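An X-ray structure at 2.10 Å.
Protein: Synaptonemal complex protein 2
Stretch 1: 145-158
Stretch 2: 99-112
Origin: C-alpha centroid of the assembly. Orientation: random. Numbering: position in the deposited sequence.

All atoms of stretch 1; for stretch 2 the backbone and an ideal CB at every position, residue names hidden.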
ATOM      1  N   GLU A 145      -5.625 -24.173   1.243  1.00 47.02           N
ATOM      2  CA  GLU A 145      -4.403 -24.339   2.028  1.00 54.64           C
ATOM      3  C   GLU A 145      -3.492 -23.124   1.895  1.00 49.12           C
ATOM      4  O   GLU A 145      -3.064 -22.543   2.901  1.00 47.12           O
ATOM      5  CB  GLU A 145      -3.663 -25.609   1.599  1.00 60.64           C
ATOM      6  CG  GLU A 145      -2.344 -25.819   2.327  1.00 72.39           C
ATOM      7  CD  GLU A 145      -2.521 -26.061   3.821  1.00 87.54           C
ATOM      8  OE1 GLU A 145      -2.538 -27.244   4.226  1.00 94.45           O
ATOM      9  OE2 GLU A 145      -2.643 -25.076   4.591  1.00 89.70           O
ATOM     10  N   GLY A 146      -3.177 -22.733   0.655  1.00 39.99           N
ATOM     11  CA  GLY A 146      -2.376 -21.533   0.445  1.00 34.07           C
ATOM     12  C   GLY A 146      -2.991 -20.322   1.109  1.00 41.47           C
ATOM     13  O   GLY A 146      -2.293 -19.512   1.715  1.00 38.78           O
ATOM     14  N   LYS A 147      -4.319 -20.216   1.048  1.00 49.49           N
ATOM     15  CA  LYS A 147      -5.019 -19.098   1.670  1.00 47.36           C
ATOM     16  C   LYS A 147      -4.893 -19.135   3.192  1.00 42.92           C
ATOM     17  O   LYS A 147      -4.633 -18.103   3.830  1.00 31.47           O
ATOM     18  CB  LYS A 147      -6.483 -19.131   1.237  1.00 51.01           C
ATOM     19  CG  LYS A 147      -7.368 -18.051   1.802  1.00 61.13           C
ATOM     20  CD  LYS A 147      -8.713 -18.119   1.108  1.00 72.36           C
ATOM     21  CE  LYS A 147      -8.538 -18.211  -0.410  1.00 78.73           C
ATOM     22  NZ  LYS A 147      -9.774 -17.935  -1.191  1.00 83.59           N
ATOM     23  N   ASN A 148      -5.073 -20.315   3.796  1.00 36.66           N
ATOM     24  CA  ASN A 148      -4.962 -20.398   5.250  1.00 40.64           C
ATOM     25  C   ASN A 148      -3.555 -20.037   5.720  1.00 40.08           C
ATOM     26  O   ASN A 148      -3.392 -19.295   6.697  1.00 39.60           O
ATOM     27  CB  ASN A 148      -5.332 -21.791   5.756  1.00 36.31           C
ATOM     28  CG  ASN A 148      -4.954 -21.978   7.222  1.00 47.36           C
ATOM     29  OD1 ASN A 148      -5.632 -21.467   8.122  1.00 43.25           O
ATOM     30  ND2 ASN A 148      -3.838 -22.666   7.467  1.00 42.16           N
ATOM     31  N   GLN A 149      -2.527 -20.560   5.050  1.00 37.54           N
ATOM     32  CA  GLN A 149      -1.163 -20.280   5.490  1.00 36.25           C
ATOM     33  C   GLN A 149      -0.807 -18.819   5.284  1.00 31.12           C
ATOM     34  O   GLN A 149      -0.121 -18.221   6.121  1.00 34.52           O
ATOM     35  CB  GLN A 149      -0.159 -21.182   4.765  1.00 39.02           C
ATOM     36  CG  GLN A 149      -0.275 -22.653   5.156  1.00 38.15           C
ATOM     37  CD  GLN A 149       0.850 -23.514   4.601  1.00 38.35           C
ATOM     38  OE1 GLN A 149       1.983 -23.054   4.433  1.00 33.21           O
ATOM     39  NE2 GLN A 149       0.532 -24.767   4.289  1.00 34.58           N
ATOM     40  N   VAL A 150      -1.270 -18.218   4.189  1.00 31.88           N
ATOM     41  CA  VAL A 150      -0.975 -16.809   3.953  1.00 29.57           C
ATOM     42  C   VAL A 150      -1.591 -15.948   5.048  1.00 30.58           C
ATOM     43  O   VAL A 150      -0.918 -15.085   5.631  1.00 28.69           O
ATOM     44  CB  VAL A 150      -1.442 -16.380   2.547  1.00 30.37           C
ATOM     45  CG1 VAL A 150      -1.350 -14.876   2.418  1.00 30.39           C
ATOM     46  CG2 VAL A 150      -0.578 -17.033   1.481  1.00 35.81           C
ATOM     47  N   LEU A 151      -2.876 -16.176   5.353  1.00 29.48           N
ATOM     48  CA  LEU A 151      -3.552 -15.444   6.423  1.00 33.87           C
ATOM     49  C   LEU A 151      -2.813 -15.601   7.743  1.00 37.07           C
ATOM     50  O   LEU A 151      -2.554 -14.617   8.451  1.00 31.32           O
ATOM     51  CB  LEU A 151      -4.996 -15.948   6.585  1.00 31.89           C
ATOM     52  CG  LEU A 151      -6.276 -15.299   6.041  1.00 43.37           C
ATOM     53  CD1 LEU A 151      -6.113 -13.853   5.608  1.00 36.61           C
ATOM     54  CD2 LEU A 151      -6.900 -16.138   4.931  1.00 51.74           C
ATOM     55  N   GLU A 152      -2.465 -16.845   8.088  1.00 32.35           N
ATOM     56  CA  GLU A 152      -1.906 -17.136   9.407  1.00 40.05           C
ATOM     57  C   GLU A 152      -0.530 -16.509   9.584  1.00 32.53           C
ATOM     58  O   GLU A 152      -0.199 -16.008  10.667  1.00 33.48           O
ATOM     59  CB  GLU A 152      -1.823 -18.655   9.624  1.00 32.36           C
ATOM     60  CG  GLU A 152      -3.160 -19.319   9.853  1.00 43.74           C
ATOM     61  CD  GLU A 152      -3.882 -18.706  11.029  1.00 59.70           C
ATOM     62  OE1 GLU A 152      -3.243 -18.559  12.092  1.00 62.53           O
ATOM     63  OE2 GLU A 152      -5.074 -18.345  10.889  1.00 62.05           O
ATOM     64  N   SER A 153       0.282 -16.544   8.538  1.00 27.49           N
ATOM     65  CA  SER A 153       1.656 -16.061   8.616  1.00 31.51           C
ATOM     66  C   SER A 153       1.770 -14.557   8.416  1.00 30.41           C
ATOM     67  O   SER A 153       2.570 -13.907   9.095  1.00 34.86           O
ATOM     68  CB  SER A 153       2.508 -16.785   7.577  1.00 35.54           C
ATOM     69  OG  SER A 153       2.437 -18.186   7.796  1.00 42.95           O
ATOM     70  N   PHE A 154       0.999 -13.978   7.489  1.00 26.54           N
ATOM     71  CA  PHE A 154       1.270 -12.613   7.039  1.00 25.43           C
ATOM     72  C   PHE A 154       0.383 -11.538   7.663  1.00 31.37           C
ATOM     73  O   PHE A 154       0.824 -10.391   7.720  1.00 33.99           O
ATOM     74  CB  PHE A 154       1.187 -12.521   5.510  1.00 29.47           C
ATOM     75  CG  PHE A 154       2.491 -12.849   4.834  1.00 37.31           C
ATOM     76  CD1 PHE A 154       3.480 -11.882   4.718  1.00 35.59           C
ATOM     77  CD2 PHE A 154       2.745 -14.124   4.353  1.00 30.25           C
ATOM     78  CE1 PHE A 154       4.688 -12.173   4.110  1.00 36.46           C
ATOM     79  CE2 PHE A 154       3.960 -14.426   3.740  1.00 34.07           C
ATOM     80  CZ  PHE A 154       4.926 -13.449   3.615  1.00 38.34           C
ATOM     81  N   ILE A 155      -0.822 -11.862   8.177  1.00 30.27           N
ATOM     82  CA  ILE A 155      -1.584 -10.865   8.936  1.00 29.18           C
ATOM     83  C   ILE A 155      -0.767 -10.277  10.089  1.00 35.88           C
ATOM     84  O   ILE A 155      -0.728  -9.049  10.219  1.00 32.24           O
ATOM     85  CB  ILE A 155      -2.933 -11.451   9.399  1.00 31.40           C
ATOM     86  CG1 ILE A 155      -3.815 -11.813   8.212  1.00 34.86           C
ATOM     87  CG2 ILE A 155      -3.646 -10.475  10.318  1.00 33.96           C
ATOM     88  CD1 ILE A 155      -4.130 -10.668   7.336  1.00 36.38           C
ATOM     89  N   PRO A 156      -0.099 -11.081  10.940  1.00 35.04           N
ATOM     90  CA  PRO A 156       0.745 -10.455  11.981  1.00 36.33           C
ATOM     91  C   PRO A 156       1.928  -9.676  11.424  1.00 35.89           C
ATOM     92  O   PRO A 156       2.291  -8.637  11.994  1.00 31.90           O
ATOM     93  CB  PRO A 156       1.206 -11.651  12.839  1.00 37.39           C
ATOM     94  CG  PRO A 156       0.882 -12.863  12.060  1.00 39.27           C
ATOM     95  CD  PRO A 156      -0.264 -12.530  11.169  1.00 37.11           C
ATOM     96  N   GLN A 157       2.546 -10.151  10.338  1.00 30.70           N
ATOM     97  CA  GLN A 157       3.679  -9.440   9.746  1.00 27.25           C
ATOM     98  C   GLN A 157       3.259  -8.064   9.246  1.00 29.51           C
ATOM     99  O   GLN A 157       3.957  -7.067   9.458  1.00 28.25           O
ATOM    100  CB  GLN A 157       4.258 -10.243   8.573  1.00 25.63           C
ATOM    101  CG  GLN A 157       4.891 -11.578   8.938  1.00 37.37           C
ATOM    102  CD  GLN A 157       6.287 -11.427   9.507  1.00 39.38           C
ATOM    103  OE1 GLN A 157       6.918 -10.378   9.368  1.00 38.86           O
ATOM    104  NE2 GLN A 157       6.771 -12.473  10.174  1.00 37.58           N
ATOM    105  N   ILE A 158       2.136  -8.003   8.534  1.00 27.04           N
ATOM    106  CA  ILE A 158       1.683  -6.736   7.969  1.00 30.72           C
ATOM    107  C   ILE A 158       1.303  -5.746   9.072  1.00 29.57           C
ATOM    108  O   ILE A 158       1.662  -4.563   9.002  1.00 30.82           O
ATOM    109  CB  ILE A 158       0.529  -6.983   6.982  1.00 29.15           C
ATOM    110  CG1 ILE A 158       1.065  -7.806   5.799  1.00 29.81           C
ATOM    111  CG2 ILE A 158      -0.098  -5.641   6.528  1.00 26.43           C
ATOM    112  CD1 ILE A 158       0.013  -8.195   4.768  1.00 33.91           C
ATOM    113  N   UNK A  99       6.184 -23.322   0.475  1.00 34.19           N
ATOM    114  CA  UNK A  99       6.454 -22.051  -0.208  1.00 32.85           C
ATOM    115  C   UNK A  99       6.061 -20.849   0.648  1.00 34.73           C
ATOM    116  O   UNK A  99       6.776 -19.837   0.674  1.00 30.20           O
ATOM    117  CB  UNK A  99       5.706 -22.001  -1.542  1.00 32.85           C
ATOM    118  N   UNK A 100       4.938 -20.939   1.361  1.00 32.86           N
ATOM    119  CA  UNK A 100       4.481 -19.800   2.153  1.00 32.86           C
ATOM    120  C   UNK A 100       5.511 -19.433   3.224  1.00 30.31           C
ATOM    121  O   UNK A 100       5.768 -18.247   3.473  1.00 29.90           O
ATOM    122  CB  UNK A 100       3.130 -20.110   2.802  1.00 32.86           C
ATOM    123  N   UNK A 101       6.134 -20.439   3.856  1.00 30.41           N
ATOM    124  CA  UNK A 101       7.160 -20.165   4.864  1.00 28.00           C
ATOM    125  C   UNK A 101       8.446 -19.642   4.232  1.00 31.44           C
ATOM    126  O   UNK A 101       9.138 -18.815   4.837  1.00 32.94           O
ATOM    127  CB  UNK A 101       7.456 -21.429   5.673  1.00 28.00           C
ATOM    128  N   UNK A 102       8.792 -20.097   3.025  1.00 25.36           N
ATOM    129  CA  UNK A 102       9.867 -19.413   2.306  1.00 31.14           C
ATOM    130  C   UNK A 102       9.526 -17.941   2.082  1.00 23.61           C
ATOM    131  O   UNK A 102      10.377 -17.066   2.267  1.00 29.46           O
ATOM    132  CB  UNK A 102      10.134 -20.101   0.966  1.00 31.14           C
ATOM    133  N   UNK A 103       8.284 -17.638   1.715  1.00 25.01           N
ATOM    134  CA  UNK A 103       7.944 -16.232   1.488  1.00 31.57           C
ATOM    135  C   UNK A 103       7.990 -15.421   2.778  1.00 25.52           C
ATOM    136  O   UNK A 103       8.344 -14.238   2.739  1.00 29.60           O
ATOM    137  CB  UNK A 103       6.555 -16.121   0.857  1.00 31.57           C
ATOM    138  N   UNK A 104       7.648 -16.030   3.924  1.00 26.77           N
ATOM    139  CA  UNK A 104       7.839 -15.350   5.209  1.00 30.10           C
ATOM    140  C   UNK A 104       9.311 -15.025   5.410  1.00 29.76           C
ATOM    141  O   UNK A 104       9.688 -13.898   5.778  1.00 27.18           O
ATOM    142  CB  UNK A 104       7.321 -16.209   6.364  1.00 30.10           C
ATOM    143  N   UNK A 105      10.166 -16.009   5.141  1.00 23.37           N
ATOM    144  CA  UNK A 105      11.605 -15.811   5.215  1.00 31.56           C
ATOM    145  C   UNK A 105      12.080 -14.706   4.272  1.00 24.55           C
ATOM    146  O   UNK A 105      12.895 -13.862   4.663  1.00 28.69           O
ATOM    147  CB  UNK A 105      12.329 -17.120   4.892  1.00 31.56           C
ATOM    148  N   UNK A 106      11.589 -14.683   3.027  1.00 26.26           N
ATOM    149  CA  UNK A 106      12.034 -13.634   2.112  1.00 27.42           C
ATOM    150  C   UNK A 106      11.608 -12.267   2.625  1.00 31.43           C
ATOM    151  O   UNK A 106      12.377 -11.296   2.559  1.00 27.68           O
ATOM    152  CB  UNK A 106      11.477 -13.870   0.707  1.00 27.42           C
ATOM    153  N   UNK A 107      10.386 -12.180   3.159  1.00 23.09           N
ATOM    154  CA  UNK A 107       9.910 -10.931   3.746  1.00 22.88           C
ATOM    155  C   UNK A 107      10.742 -10.535   4.961  1.00 26.60           C
ATOM    156  O   UNK A 107      11.086  -9.360   5.126  1.00 33.14           O
ATOM    157  CB  UNK A 107       8.437 -11.058   4.139  1.00 22.88           C
ATOM    158  N   UNK A 108      11.061 -11.505   5.831  1.00 24.54           N
ATOM    159  CA  UNK A 108      11.948 -11.240   6.960  1.00 26.40           C
ATOM    160  C   UNK A 108      13.311 -10.746   6.492  1.00 31.91           C
ATOM    161  O   UNK A 108      13.870  -9.803   7.060  1.00 33.58           O
ATOM    162  CB  UNK A 108      12.113 -12.500   7.813  1.00 26.40           C
ATOM    163  N   UNK A 109      13.881 -11.412   5.483  1.00 28.35           N
ATOM    164  CA  UNK A 109      15.166 -11.022   4.906  1.00 31.62           C
ATOM    165  C   UNK A 109      15.095  -9.724   4.108  1.00 36.95           C
ATOM    166  O   UNK A 109      16.134  -9.253   3.638  1.00 40.35           O
ATOM    167  CB  UNK A 109      15.688 -12.143   4.006  1.00 31.62           C
ATOM    168  N   UNK A 110      13.907  -9.162   3.918  1.00 29.10           N
ATOM    169  CA  UNK A 110      13.742  -7.858   3.292  1.00 32.81           C
ATOM    170  C   UNK A 110      13.662  -6.736   4.312  1.00 37.18           C
ATOM    171  O   UNK A 110      13.597  -5.565   3.921  1.00 27.64           O
ATOM    172  CB  UNK A 110      12.486  -7.851   2.418  1.00 32.81           C
ATOM    173  N   UNK A 111      13.663  -7.061   5.604  1.00 34.90           N
ATOM    174  CA  UNK A 111      13.349  -6.042   6.597  1.00 40.31           C
ATOM    175  C   UNK A 111      14.476  -5.031   6.730  1.00 42.68           C
ATOM    176  O   UNK A 111      14.218  -3.829   6.869  1.00 31.93           O
ATOM    177  CB  UNK A 111      13.065  -6.691   7.953  1.00 40.31           C
ATOM    178  N   UNK A 112      15.728  -5.491   6.654  1.00 44.29           N
ATOM    179  CA  UNK A 112      16.859  -4.567   6.669  1.00 47.82           C
ATOM    180  C   UNK A 112      16.780  -3.581   5.505  1.00 46.80           C
ATOM    181  O   UNK A 112      17.054  -2.388   5.669  1.00 50.50           O
ATOM    182  CB  UNK A 112      18.178  -5.341   6.615  1.00 47.82           C
TER

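The two helices run roughly parallel, their axes inclined by 26° and 9.8 Å apart at closest approach, so the positions of stretch 2 that meet stretch 1 recur about once per helical turn.

Position 99 points its CA-to-CB bond sideways, with no atom of stretch 1 near the ideal CB; many residues would fit, and the deposited one is Leu-99.

At position 100 the bond points toward stretch 1. The ideal CB lies 3.6 Å from Gln-149 OE1, and Val-150 and Ser-153 are close by. A compact apolar residue suits such a narrow space, with alanine, valine or perhaps isoleucine as candidates. Val-100 is deposited; its CG2 packs 4.2 Å from Val-150 CG2. A water accepts from Val-100 N (2.8 Å) and donates to Gln-149 OE1 (2.8 Å), linking backbone to side chain.

Position 101 points away, so a short side chain would miss stretch 1, but a long polar one could curl back toward the amide of Gln-149. Gln-101 does so, its end reaching the neighbourhood of that amide. Position 102 is out of reach and nearly unconstrained; it is Lys-102.

Position 103 points toward stretch 1, its ideal CB 4.2 Å from Phe-154 CZ. An apolar residue is favoured, and a long one can lead its end away from the ring. In Met-103 only the CB end of the side chain packs near the ring, with Met-103 CB 4.2 Å from Phe-154 CZ, while the backbone Met-103 O lies at the ring edge, 3.6 Å from Phe-154 CZ.

Position 104 points sideways, between Ser-153, Phe-154 and Gln-157. Alanine or a branched aliphatic residue would suit. Val-104 uses its branching well: CG2 is 3.6 Å from both Ser-153 CB and Phe-154 CE2, and CG1 lies 4.1 Å from Gln-157 NE2.

Positions 105 and 106 point away and sideways, respectively, with no atom of stretch 1 near either ideal CB. Stretch 1 sets little limit here, so many residues would do; they are Ser-105 and Trp-106.

Position 107 again points toward stretch 1, its ideal CB 3.9 Å from Phe-154 CE1. A large apolar or aromatic residue could cover that ring. Phe-107 forms an offset edge-to-face pair, the edge of Phe-154 toward its face, with centroids 5.8 Å apart. Phe-154 thus sits as a knob among Val-100, Met-103, Val-104 and Phe-107. Gln-157 OE1 approaches the edge of the Phe-107 ring, 3.1 Å from CE2.

Position 108 points sideways, but a long acceptor could reach the amide nitrogen of Gln-157; glutamate or glutamine would serve. Glu-108 OE1 accepts from Gln-157 NE2 at 2.9 Å.

Positions 109 and 110, the middle of a type I turn, are out of reach and suit small polar residues: Asn-109 and Ser-110, whose OG donates to Trp-106 O at 2.7 Å.

Position 111 points toward stretch 1 from a distance, so a long donor fits the carbonyl of Gln-157. Lys-111 NZ donates to Gln-157 OE1 (2.9 Å) and forms a salt bridge with Glu-108 OE2 (2.7 Å). With Glu-108 OE1 accepting from NE2 and Lys-111 NZ donating to OE1, both ends of the Gln-157 amide are engaged. Position 112 is out of reach, so many residues would do; it is Glu-112.

Stretch 2, residues 99-112: LVQKMVSWFENSKE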
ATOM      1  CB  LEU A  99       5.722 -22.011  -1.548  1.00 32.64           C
ATOM      2  CG  LEU A  99       5.570 -20.649  -2.247  1.00 35.57           C
ATOM      3  CD1 LEU A  99       6.933 -20.016  -2.573  1.00 26.05           C
ATOM      4  CD2 LEU A  99       4.721 -20.806  -3.504  1.00 34.24           C
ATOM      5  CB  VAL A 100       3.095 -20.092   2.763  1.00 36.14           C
ATOM      6  CG1 VAL A 100       2.657 -18.948   3.673  1.00 37.12           C
ATOM      7  CG2 VAL A 100       2.064 -20.302   1.661  1.00 34.27           C
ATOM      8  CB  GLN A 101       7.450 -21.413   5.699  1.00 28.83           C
ATOM      9  CG  GLN A 101       6.413 -21.682   6.787  1.00 46.56           C
ATOM     10  CD  GLN A 101       5.093 -22.192   6.225  1.00 57.95           C
ATOM     11  OE1 GLN A 101       5.067 -23.134   5.425  1.00 56.23           O
ATOM     12  NE2 GLN A 101       3.987 -21.560   6.629  1.00 55.40           N
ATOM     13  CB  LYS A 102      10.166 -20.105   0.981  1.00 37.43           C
ATOM     14  CG  LYS A 102      11.356 -21.060   1.046  1.00 49.03           C
ATOM     15  CD  LYS A 102      11.033 -22.327   1.785  1.00 49.03           C
ATOM     16  CE  LYS A 102      12.203 -23.315   1.757  1.00 47.56           C
ATOM     17  NZ  LYS A 102      13.345 -22.860   2.606  1.00 50.81           N
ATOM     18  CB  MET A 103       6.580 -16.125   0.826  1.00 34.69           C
ATOM     19  CG  MET A 103       6.592 -16.878  -0.480  1.00 44.69           C
ATOM     20  SD  MET A 103       5.690 -16.071  -1.790  1.00 47.21           S
ATOM     21  CE  MET A 103       6.033 -14.351  -1.476  1.00 34.71           C
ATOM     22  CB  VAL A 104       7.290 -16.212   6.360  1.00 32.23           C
ATOM     23  CG1 VAL A 104       7.731 -15.653   7.726  1.00 29.38           C
ATOM     24  CG2 VAL A 104       5.777 -16.286   6.266  1.00 27.23           C
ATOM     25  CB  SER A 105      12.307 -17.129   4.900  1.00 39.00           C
ATOM     26  OG  SER A 105      13.670 -16.904   4.649  1.00 41.87           O
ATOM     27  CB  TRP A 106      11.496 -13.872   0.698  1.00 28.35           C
ATOM     28  CG  TRP A 106      11.863 -15.218   0.123  1.00 27.25           C
ATOM     29  CD1 TRP A 106      12.885 -16.047   0.531  1.00 24.29           C
ATOM     30  CD2 TRP A 106      11.175 -15.914  -0.925  1.00 27.44           C
ATOM     31  NE1 TRP A 106      12.877 -17.210  -0.218  1.00 29.31           N
ATOM     32  CE2 TRP A 106      11.837 -17.153  -1.114  1.00 25.95           C
ATOM     33  CE3 TRP A 106      10.065 -15.612  -1.727  1.00 32.93           C
ATOM     34  CZ2 TRP A 106      11.431 -18.071  -2.073  1.00 26.65           C
ATOM     35  CZ3 TRP A 106       9.658 -16.539  -2.681  1.00 29.69           C
ATOM     36  CH2 TRP A 106      10.343 -17.746  -2.846  1.00 32.05           C
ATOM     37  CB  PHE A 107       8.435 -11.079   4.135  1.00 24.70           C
ATOM     38  CG  PHE A 107       7.867  -9.870   4.779  1.00 31.22           C
ATOM     39  CD1 PHE A 107       7.573  -8.744   4.030  1.00 34.28           C
ATOM     40  CD2 PHE A 107       7.622  -9.852   6.141  1.00 34.31           C
ATOM     41  CE1 PHE A 107       7.038  -7.609   4.632  1.00 35.91           C
ATOM     42  CE2 PHE A 107       7.092  -8.737   6.743  1.00 31.20           C
ATOM     43  CZ  PHE A 107       6.795  -7.610   5.987  1.00 27.98           C
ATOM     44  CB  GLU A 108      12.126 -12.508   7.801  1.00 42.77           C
ATOM     45  CG  GLU A 108      10.879 -12.981   8.540  1.00 58.19           C
ATOM     46  CD  GLU A 108      10.637 -12.224   9.826  1.00 74.28           C
ATOM     47  OE1 GLU A 108       9.649 -12.547  10.525  1.00 81.16           O
ATOM     48  OE2 GLU A 108      11.433 -11.308  10.142  1.00 75.17           O
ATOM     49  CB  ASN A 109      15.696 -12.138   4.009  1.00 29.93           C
ATOM     50  CG  ASN A 109      16.084 -13.384   4.802  1.00 48.60           C
ATOM     51  OD1 ASN A 109      16.331 -13.311   6.007  1.00 56.05           O
ATOM     52  ND2 ASN A 109      16.130 -14.527   4.131  1.00 43.26           N
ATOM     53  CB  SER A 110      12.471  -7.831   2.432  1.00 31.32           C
ATOM     54  OG  SER A 110      12.527  -8.811   1.406  1.00 34.79           O
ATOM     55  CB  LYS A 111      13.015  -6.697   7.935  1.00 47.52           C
ATOM     56  CG  LYS A 111      11.649  -7.427   7.904  1.00 49.82           C
ATOM     57  CD  LYS A 111      11.344  -8.200   9.198  1.00 44.08           C
ATOM     58  CE  LYS A 111       9.837  -8.326   9.401  1.00 46.24           C
ATOM     59  NZ  LYS A 111       9.483  -9.404  10.373  1.00 50.89           N
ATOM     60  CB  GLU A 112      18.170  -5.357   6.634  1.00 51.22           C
ATOM     61  CG  GLU A 112      19.419  -4.502   6.719  1.00 62.87           C
ATOM     62  CD  GLU A 112      20.705  -5.324   6.812  1.00 68.54           C
ATOM     63  OE1 GLU A 112      20.759  -6.261   7.640  1.00 71.78           O
ATOM     64  OE2 GLU A 112      21.659  -5.028   6.057  1.00 66.97           O
TER
HETATM   65  O   HOH W   1       3.491 -23.284   2.074  1.00 32.38           O
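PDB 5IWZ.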